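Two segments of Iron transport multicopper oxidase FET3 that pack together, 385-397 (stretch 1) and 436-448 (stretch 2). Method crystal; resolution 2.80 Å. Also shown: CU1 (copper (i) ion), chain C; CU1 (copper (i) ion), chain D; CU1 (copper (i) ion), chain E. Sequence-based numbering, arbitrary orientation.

Stretch 1 (385-397) NNQDTGTHPFHLH
Stretch 2 436-448: RDTLYVRPQSNFV

Two segments of the multicopper oxidase FET3 pack as antiparallel strands, burying 870 Å² between them. Strand 392-396 runs at 146° to strand 438-441, pairing H392 with V441, P393 with Y440 (CA-CA 3.9 Å), F394 with L439 and H395 with T438. Backbone amides and carbonyls satisfy one another at alternate pairs: V441 N to H392 O 2.9 Å, F394 N to L439 O 2.8 Å, L439 N to F394 O 2.9 Å, and a weak return bond, H392 N to V441 O, 3.4 Å. P393, lacking an amide hydrogen, suits a non-hydrogen-bonded position. D437 O closes the ladder as a double acceptor, from L396 N (3.1 Å) and H395 ND1 (2.7 Å). With chi1 t (161°) and chi2 65°, H395 thereby keeps NE2 for a copper ion at 2.0 Å. H392 (chi1 m) likewise splits its ring, ND1 binding another copper at 2.1 Å and NE2 donating to D388 OD2 (2.9 Å). T438 OG1 (chi1 m) donates to D437 OD2 at 2.5 Å.

On the face shared by H392, F394, L439 and V441, F394 (chi1 m, chi2 93°) meets V441 CG2 with its ring edge, CE1 to CG2 3.5 Å; its CD1 lies 4.0 Å from F447 CE1.

A second ladder, shifted by two residues, pairs N385 with N446. Between the ladders, a type II turn spans R442 to S445, with Q444 at phi/psi 58/24 and S445 N bonded to R442 O (3.1 Å). N386 N donates to S445 O (2.8 Å), and Q444 N to D388 O (3.1 Å). N386, chi1 t, points toward the turn: OD1 accepts from D388 N (3.0 Å), while ND2 donates weakly to G390 O (2.7 Å) and R442 O (3.4 Å). D388 OD2 also accepts G390 N (3.0 Å); a CB on G390 would clash with that oxygen.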

ATOM      1  N   ASN A 385      -1.955   6.511 -17.207  1.00 68.84           N
ATOM      2  CA  ASN A 385      -3.093   6.262 -18.090  1.00 68.86           C
ATOM      3  C   ASN A 385      -3.571   4.802 -18.018  1.00 69.06           C
ATOM      4  O   ASN A 385      -2.916   3.899 -18.547  1.00 69.06           O
ATOM      5  CB  ASN A 385      -2.721   6.606 -19.532  1.00 68.60           C
ATOM      6  CG  ASN A 385      -2.247   8.030 -19.690  1.00 68.50           C
ATOM      7  OD1 ASN A 385      -2.915   8.969 -19.260  1.00 68.43           O
ATOM      8  ND2 ASN A 385      -1.092   8.204 -20.320  1.00 68.45           N
ATOM      9  N   ASN A 386      -4.711   4.573 -17.365  1.00 69.18           N
ATOM     10  CA  ASN A 386      -5.291   3.234 -17.273  1.00 69.29           C
ATOM     11  C   ASN A 386      -5.911   2.775 -18.581  1.00 69.58           C
ATOM     12  O   ASN A 386      -6.906   3.334 -19.044  1.00 69.77           O
ATOM     13  CB  ASN A 386      -6.338   3.144 -16.163  1.00 69.31           C
ATOM     14  CG  ASN A 386      -6.705   1.704 -15.821  1.00 69.54           C
ATOM     15  OD1 ASN A 386      -5.966   0.776 -16.134  1.00 70.34           O
ATOM     16  ND2 ASN A 386      -7.854   1.516 -15.180  1.00 69.44           N
ATOM     17  N   GLN A 387      -5.314   1.751 -19.174  1.00 69.72           N
ATOM     18  CA  GLN A 387      -5.827   1.156 -20.402  1.00 69.73           C
ATOM     19  C   GLN A 387      -6.638  -0.095 -20.058  1.00 69.63           C
ATOM     20  O   GLN A 387      -7.209  -0.747 -20.934  1.00 69.54           O
ATOM     21  CB  GLN A 387      -4.665   0.771 -21.305  1.00 69.84           C
ATOM     22  CG  GLN A 387      -4.803   1.227 -22.732  1.00 71.06           C
ATOM     23  CD  GLN A 387      -4.269   2.624 -22.935  1.00 72.01           C
ATOM     24  OE1 GLN A 387      -3.398   3.082 -22.195  1.00 72.01           O
ATOM     25  NE2 GLN A 387      -4.796   3.318 -23.940  1.00 72.96           N
ATOM     26  N   ASP A 388      -6.664  -0.419 -18.766  1.00 69.69           N
ATOM     27  CA  ASP A 388      -7.379  -1.578 -18.218  1.00 69.85           C
ATOM     28  C   ASP A 388      -8.747  -1.152 -17.680  1.00 69.67           C
ATOM     29  O   ASP A 388      -8.903  -0.010 -17.233  1.00 69.87           O
ATOM     30  CB  ASP A 388      -6.554  -2.212 -17.084  1.00 69.92           C
ATOM     31  CG  ASP A 388      -7.288  -3.357 -16.393  1.00 71.80           C
ATOM     32  OD1 ASP A 388      -7.555  -4.382 -17.064  1.00 73.55           O
ATOM     33  OD2 ASP A 388      -7.605  -3.244 -15.179  1.00 73.41           O
ATOM     34  N   THR A 389      -9.729  -2.058 -17.691  1.00 69.41           N
ATOM     35  CA  THR A 389     -11.091  -1.675 -17.289  1.00 69.17           C
ATOM     36  C   THR A 389     -11.335  -1.751 -15.790  1.00 69.10           C
ATOM     37  O   THR A 389     -12.475  -1.665 -15.357  1.00 69.30           O
ATOM     38  CB  THR A 389     -12.209  -2.441 -18.036  1.00 68.97           C
ATOM     39  OG1 THR A 389     -12.268  -3.780 -17.552  1.00 69.54           O
ATOM     40  CG2 THR A 389     -11.980  -2.457 -19.520  1.00 68.55           C
ATOM     41  N   GLY A 390     -10.280  -1.902 -14.995  1.00 69.21           N
ATOM     42  CA  GLY A 390     -10.432  -1.995 -13.537  1.00 69.12           C
ATOM     43  C   GLY A 390      -9.947  -0.776 -12.761  1.00 69.33           C
ATOM     44  O   GLY A 390      -9.335   0.129 -13.326  1.00 69.39           O
ATOM     45  N   THR A 391     -10.224  -0.760 -11.459  1.00 69.47           N
ATOM     46  CA  THR A 391      -9.703   0.255 -10.548  1.00 69.59           C
ATOM     47  C   THR A 391      -8.400  -0.237  -9.946  1.00 69.56           C
ATOM     48  O   THR A 391      -8.309  -1.397  -9.571  1.00 70.14           O
ATOM     49  CB  THR A 391     -10.656   0.499  -9.387  1.00 69.49           C
ATOM     50  OG1 THR A 391     -11.863   1.089  -9.877  1.00 70.83           O
ATOM     51  CG2 THR A 391     -10.026   1.449  -8.384  1.00 70.36           C
ATOM     52  N   HIS A 392      -7.399   0.633  -9.846  1.00 69.37           N
ATOM     53  CA  HIS A 392      -6.141   0.270  -9.209  1.00 68.96           C
ATOM     54  C   HIS A 392      -5.718   1.353  -8.239  1.00 69.28           C
ATOM     55  O   HIS A 392      -5.712   2.547  -8.584  1.00 69.24           O
ATOM     56  CB  HIS A 392      -5.038   0.112 -10.232  1.00 68.70           C
ATOM     57  CG  HIS A 392      -5.401  -0.764 -11.380  1.00 69.25           C
ATOM     58  ND1 HIS A 392      -4.970  -2.066 -11.484  1.00 70.13           N
ATOM     59  CD2 HIS A 392      -6.153  -0.526 -12.477  1.00 69.83           C
ATOM     60  CE1 HIS A 392      -5.439  -2.593 -12.599  1.00 70.74           C
ATOM     61  NE2 HIS A 392      -6.157  -1.677 -13.222  1.00 70.43           N
ATOM     62  N   PRO A 393      -5.350   0.952  -7.019  1.00 69.17           N
ATOM     63  CA  PRO A 393      -4.773   1.894  -6.087  1.00 69.03           C
ATOM     64  C   PRO A 393      -3.235   1.874  -6.184  1.00 69.00           C
ATOM     65  O   PRO A 393      -2.593   0.922  -5.765  1.00 69.28           O
ATOM     66  CB  PRO A 393      -5.261   1.365  -4.746  1.00 68.76           C
ATOM     67  CG  PRO A 393      -5.456  -0.112  -4.963  1.00 69.23           C
ATOM     68  CD  PRO A 393      -5.449  -0.391  -6.436  1.00 69.35           C
ATOM     69  N   PHE A 394      -2.657   2.910  -6.760  1.00 68.77           N
ATOM     70  CA  PHE A 394      -1.219   2.996  -6.854  1.00 68.56           C
ATOM     71  C   PHE A 394      -0.653   3.711  -5.658  1.00 68.74           C
ATOM     72  O   PHE A 394      -1.244   4.664  -5.148  1.00 68.69           O
ATOM     73  CB  PHE A 394      -0.781   3.667  -8.153  1.00 68.42           C
ATOM     74  CG  PHE A 394      -1.047   2.834  -9.362  1.00 68.18           C
ATOM     75  CD1 PHE A 394      -2.226   2.983 -10.078  1.00 67.17           C
ATOM     76  CD2 PHE A 394      -0.140   1.860  -9.761  1.00 68.01           C
ATOM     77  CE1 PHE A 394      -2.486   2.185 -11.183  1.00 66.62           C
ATOM     78  CE2 PHE A 394      -0.402   1.063 -10.879  1.00 67.49           C
ATOM     79  CZ  PHE A 394      -1.577   1.239 -11.590  1.00 66.61           C
ATOM     80  N   HIS A 395       0.499   3.227  -5.210  1.00 68.71           N
ATOM     81  CA  HIS A 395       1.130   3.744  -4.032  1.00 68.54           C
ATOM     82  C   HIS A 395       2.589   4.082  -4.334  1.00 68.92           C
ATOM     83  O   HIS A 395       3.251   3.386  -5.128  1.00 69.03           O
ATOM     84  CB  HIS A 395       0.979   2.753  -2.881  1.00 68.21           C
ATOM     85  CG  HIS A 395       1.958   2.965  -1.770  1.00 68.47           C
ATOM     86  ND1 HIS A 395       1.961   4.098  -0.986  1.00 67.76           N
ATOM     87  CD2 HIS A 395       2.989   2.203  -1.338  1.00 67.70           C
ATOM     88  CE1 HIS A 395       2.943   4.018  -0.111  1.00 67.48           C
ATOM     89  NE2 HIS A 395       3.581   2.878  -0.303  1.00 67.39           N
ATOM     90  N   LEU A 396       3.068   5.165  -3.709  1.00 68.86           N
ATOM     91  CA  LEU A 396       4.416   5.659  -3.918  1.00 68.91           C
ATOM     92  C   LEU A 396       5.200   5.662  -2.624  1.00 69.05           C
ATOM     93  O   LEU A 396       4.807   6.321  -1.663  1.00 69.42           O
ATOM     94  CB  LEU A 396       4.380   7.071  -4.502  1.00 68.91           C
ATOM     95  CG  LEU A 396       5.703   7.826  -4.726  1.00 69.20           C
ATOM     96  CD1 LEU A 396       6.587   7.191  -5.818  1.00 67.55           C
ATOM     97  CD2 LEU A 396       5.409   9.295  -5.044  1.00 68.73           C
ATOM     98  N   HIS A 397       6.315   4.931  -2.600  1.00 69.13           N
ATOM     99  CA  HIS A 397       7.190   4.897  -1.426  1.00 69.02           C
ATOM    100  C   HIS A 397       7.932   6.225  -1.283  1.00 69.11           C
ATOM    101  O   HIS A 397       8.164   6.916  -2.280  1.00 69.12           O
ATOM    102  CB  HIS A 397       8.205   3.776  -1.548  1.00 68.71           C
ATOM    103  CG  HIS A 397       7.634   2.409  -1.349  1.00 68.95           C
ATOM    104  ND1 HIS A 397       8.164   1.511  -0.451  1.00 68.88           N
ATOM    105  CD2 HIS A 397       6.593   1.777  -1.943  1.00 69.75           C
ATOM    106  CE1 HIS A 397       7.474   0.387  -0.499  1.00 69.68           C
ATOM    107  NE2 HIS A 397       6.514   0.522  -1.396  1.00 69.03           N
ATOM    108  N   ARG A 436      -1.521  12.520  -0.450  1.00 69.16           N
ATOM    109  CA  ARG A 436      -1.561  11.209   0.178  1.00 68.95           C
ATOM    110  C   ARG A 436      -0.512  10.287  -0.437  1.00 69.36           C
ATOM    111  O   ARG A 436       0.253  10.723  -1.305  1.00 69.34           O
ATOM    112  CB  ARG A 436      -2.961  10.601   0.090  1.00 68.84           C
ATOM    113  CG  ARG A 436      -3.512  10.295  -1.318  1.00 69.25           C
ATOM    114  CD  ARG A 436      -4.970   9.816  -1.235  1.00 68.16           C
ATOM    115  NE  ARG A 436      -5.154   8.975  -0.058  1.00 67.56           N
ATOM    116  CZ  ARG A 436      -6.320   8.634   0.470  1.00 67.84           C
ATOM    117  NH1 ARG A 436      -7.453   9.053  -0.064  1.00 68.38           N
ATOM    118  NH2 ARG A 436      -6.348   7.859   1.541  1.00 67.77           N
ATOM    119  N   ASP A 437      -0.467   9.027   0.007  1.00 69.49           N
ATOM    120  CA  ASP A 437       0.527   8.089  -0.508  1.00 69.69           C
ATOM    121  C   ASP A 437      -0.072   6.994  -1.381  1.00 69.67           C
ATOM    122  O   ASP A 437       0.647   6.236  -2.024  1.00 69.84           O
ATOM    123  CB  ASP A 437       1.411   7.520   0.613  1.00 69.97           C
ATOM    124  CG  ASP A 437       0.632   6.693   1.621  1.00 71.09           C
ATOM    125  OD1 ASP A 437       0.807   6.970   2.830  1.00 72.34           O
ATOM    126  OD2 ASP A 437      -0.131   5.772   1.216  1.00 70.33           O
ATOM    127  N   THR A 438      -1.395   6.921  -1.419  1.00 69.57           N
ATOM    128  CA  THR A 438      -2.053   5.864  -2.164  1.00 69.28           C
ATOM    129  C   THR A 438      -3.317   6.441  -2.782  1.00 69.03           C
ATOM    130  O   THR A 438      -4.121   7.058  -2.099  1.00 68.72           O
ATOM    131  CB  THR A 438      -2.344   4.650  -1.244  1.00 69.60           C
ATOM    132  OG1 THR A 438      -1.139   4.288  -0.541  1.00 70.06           O
ATOM    133  CG2 THR A 438      -2.863   3.454  -2.033  1.00 69.02           C
ATOM    134  N   LEU A 439      -3.463   6.226  -4.088  1.00 68.97           N
ATOM    135  CA  LEU A 439      -4.477   6.872  -4.903  1.00 68.79           C
ATOM    136  C   LEU A 439      -4.941   5.910  -5.980  1.00 68.89           C
ATOM    137  O   LEU A 439      -4.126   5.255  -6.593  1.00 69.23           O
ATOM    138  CB  LEU A 439      -3.883   8.120  -5.563  1.00 68.40           C
ATOM    139  CG  LEU A 439      -4.765   8.963  -6.485  1.00 68.13           C
ATOM    140  CD1 LEU A 439      -5.620   9.960  -5.690  1.00 67.72           C
ATOM    141  CD2 LEU A 439      -3.922   9.674  -7.541  1.00 66.50           C
ATOM    142  N   TYR A 440      -6.249   5.837  -6.213  1.00 69.03           N
ATOM    143  CA  TYR A 440      -6.789   4.986  -7.263  1.00 69.01           C
ATOM    144  C   TYR A 440      -7.029   5.731  -8.586  1.00 69.19           C
ATOM    145  O   TYR A 440      -7.465   6.882  -8.585  1.00 69.23           O
ATOM    146  CB  TYR A 440      -8.080   4.279  -6.799  1.00 69.07           C
ATOM    147  CG  TYR A 440      -9.310   5.156  -6.547  1.00 68.93           C
ATOM    148  CD1 TYR A 440     -10.095   5.610  -7.601  1.00 69.63           C
ATOM    149  CD2 TYR A 440      -9.702   5.489  -5.259  1.00 68.39           C
ATOM    150  CE1 TYR A 440     -11.225   6.399  -7.381  1.00 69.61           C
ATOM    151  CE2 TYR A 440     -10.823   6.253  -5.022  1.00 68.32           C
ATOM    152  CZ  TYR A 440     -11.585   6.715  -6.088  1.00 69.29           C
ATOM    153  OH  TYR A 440     -12.716   7.487  -5.878  1.00 68.95           O
ATOM    154  N   VAL A 441      -6.725   5.068  -9.704  1.00 69.17           N
ATOM    155  CA  VAL A 441      -7.287   5.433 -11.004  1.00 69.01           C
ATOM    156  C   VAL A 441      -8.611   4.734 -11.172  1.00 69.15           C
ATOM    157  O   VAL A 441      -8.759   3.563 -10.788  1.00 69.37           O
ATOM    158  CB  VAL A 441      -6.488   4.917 -12.207  1.00 69.01           C
ATOM    159  CG1 VAL A 441      -6.022   6.065 -13.082  1.00 69.30           C
ATOM    160  CG2 VAL A 441      -5.384   3.954 -11.796  1.00 69.01           C
ATOM    161  N   ARG A 442      -9.555   5.432 -11.791  1.00 69.04           N
ATOM    162  CA  ARG A 442     -10.829   4.839 -12.120  1.00 68.83           C
ATOM    163  C   ARG A 442     -10.685   3.990 -13.385  1.00 68.83           C
ATOM    164  O   ARG A 442      -9.705   4.133 -14.123  1.00 68.49           O
ATOM    165  CB  ARG A 442     -11.906   5.925 -12.246  1.00 68.77           C
ATOM    166  CG  ARG A 442     -12.284   6.525 -10.895  1.00 68.46           C
ATOM    167  CD  ARG A 442     -13.264   7.673 -11.012  1.00 68.62           C
ATOM    168  NE  ARG A 442     -13.539   8.273  -9.705  1.00 68.54           N
ATOM    169  CZ  ARG A 442     -13.146   9.488  -9.320  1.00 67.91           C
ATOM    170  NH1 ARG A 442     -12.455  10.273 -10.135  1.00 67.31           N
ATOM    171  NH2 ARG A 442     -13.451   9.920  -8.103  1.00 67.99           N
ATOM    172  N   PRO A 443     -11.637   3.067 -13.616  1.00 69.02           N
ATOM    173  CA  PRO A 443     -11.630   2.260 -14.836  1.00 69.05           C
ATOM    174  C   PRO A 443     -11.404   3.072 -16.111  1.00 69.04           C
ATOM    175  O   PRO A 443     -12.118   4.052 -16.372  1.00 69.19           O
ATOM    176  CB  PRO A 443     -13.027   1.642 -14.841  1.00 68.86           C
ATOM    177  CG  PRO A 443     -13.319   1.468 -13.402  1.00 68.79           C
ATOM    178  CD  PRO A 443     -12.765   2.694 -12.740  1.00 68.96           C
ATOM    179  N   GLN A 444     -10.397   2.660 -16.875  1.00 68.92           N
ATOM    180  CA  GLN A 444     -10.080   3.235 -18.180  1.00 68.62           C
ATOM    181  C   GLN A 444      -9.797   4.741 -18.125  1.00 68.80           C
ATOM    182  O   GLN A 444      -9.918   5.440 -19.128  1.00 68.96           O
ATOM    183  CB  GLN A 444     -11.190   2.924 -19.188  1.00 68.50           C
ATOM    184  CG  GLN A 444     -11.547   1.444 -19.321  1.00 68.03           C
ATOM    185  CD  GLN A 444     -12.188   1.113 -20.671  1.00 67.67           C
ATOM    186  OE1 GLN A 444     -11.654   0.307 -21.439  1.00 67.00           O
ATOM    187  NE2 GLN A 444     -13.322   1.747 -20.970  1.00 66.19           N
ATOM    188  N   SER A 445      -9.396   5.233 -16.959  1.00 68.93           N
ATOM    189  CA  SER A 445      -9.199   6.665 -16.770  1.00 68.95           C
ATOM    190  C   SER A 445      -7.729   7.043 -16.586  1.00 69.14           C
ATOM    191  O   SER A 445      -6.840   6.341 -17.052  1.00 69.42           O
ATOM    192  CB  SER A 445     -10.060   7.171 -15.612  1.00 68.80           C
ATOM    193  OG  SER A 445     -10.293   8.559 -15.751  1.00 68.03           O
ATOM    194  N   ASN A 446      -7.483   8.169 -15.926  1.00 69.15           N
ATOM    195  CA  ASN A 446      -6.130   8.674 -15.748  1.00 69.05           C
ATOM    196  C   ASN A 446      -5.980   9.458 -14.464  1.00 69.00           C
ATOM    197  O   ASN A 446      -6.970   9.896 -13.877  1.00 69.03           O
ATOM    198  CB  ASN A 446      -5.705   9.540 -16.950  1.00 69.08           C
ATOM    199  CG  ASN A 446      -6.666  10.696 -17.221  1.00 69.20           C
ATOM    200  OD1 ASN A 446      -6.618  11.736 -16.563  1.00 69.92           O
ATOM    201  ND2 ASN A 446      -7.531  10.520 -18.202  1.00 68.72           N
ATOM    202  N   PHE A 447      -4.740   9.613 -14.019  1.00 68.99           N
ATOM    203  CA  PHE A 447      -4.437  10.569 -12.972  1.00 68.97           C
ATOM    204  C   PHE A 447      -3.071  11.203 -13.157  1.00 69.02           C
ATOM    205  O   PHE A 447      -2.246  10.709 -13.933  1.00 69.02           O
ATOM    206  CB  PHE A 447      -4.658   9.996 -11.558  1.00 68.90           C
ATOM    207  CG  PHE A 447      -3.624   8.990 -11.087  1.00 69.29           C
ATOM    208  CD1 PHE A 447      -4.037   7.810 -10.475  1.00 69.97           C
ATOM    209  CD2 PHE A 447      -2.260   9.237 -11.179  1.00 69.60           C
ATOM    210  CE1 PHE A 447      -3.112   6.876  -9.989  1.00 69.98           C
ATOM    211  CE2 PHE A 447      -1.332   8.308 -10.709  1.00 69.90           C
ATOM    212  CZ  PHE A 447      -1.762   7.130 -10.106  1.00 69.79           C
ATOM    213  N   VAL A 448      -2.861  12.325 -12.475  1.00 68.99           N
ATOM    214  CA  VAL A 448      -1.590  13.030 -12.505  1.00 68.73           C
ATOM    215  C   VAL A 448      -1.235  13.438 -11.086  1.00 68.81           C
ATOM    216  O   VAL A 448      -2.026  14.082 -10.387  1.00 68.91           O
ATOM    217  CB  VAL A 448      -1.617  14.274 -13.426  1.00 68.62           C
ATOM    218  CG1 VAL A 448      -0.241  14.894 -13.519  1.00 68.58           C
ATOM    219  CG2 VAL A 448      -2.090  13.919 -14.807  1.00 68.12           C
TER
HETATM  220 CU   CU1 C1004       4.781   2.074   1.152  1.00100.00          CU
HETATM  221 CU   CU1 D1001      -3.933  -2.969  -9.935  1.00 82.54          CU
HETATM  222 CU   CU1 E1002       5.411  -1.218  -1.962  1.00 87.41          CU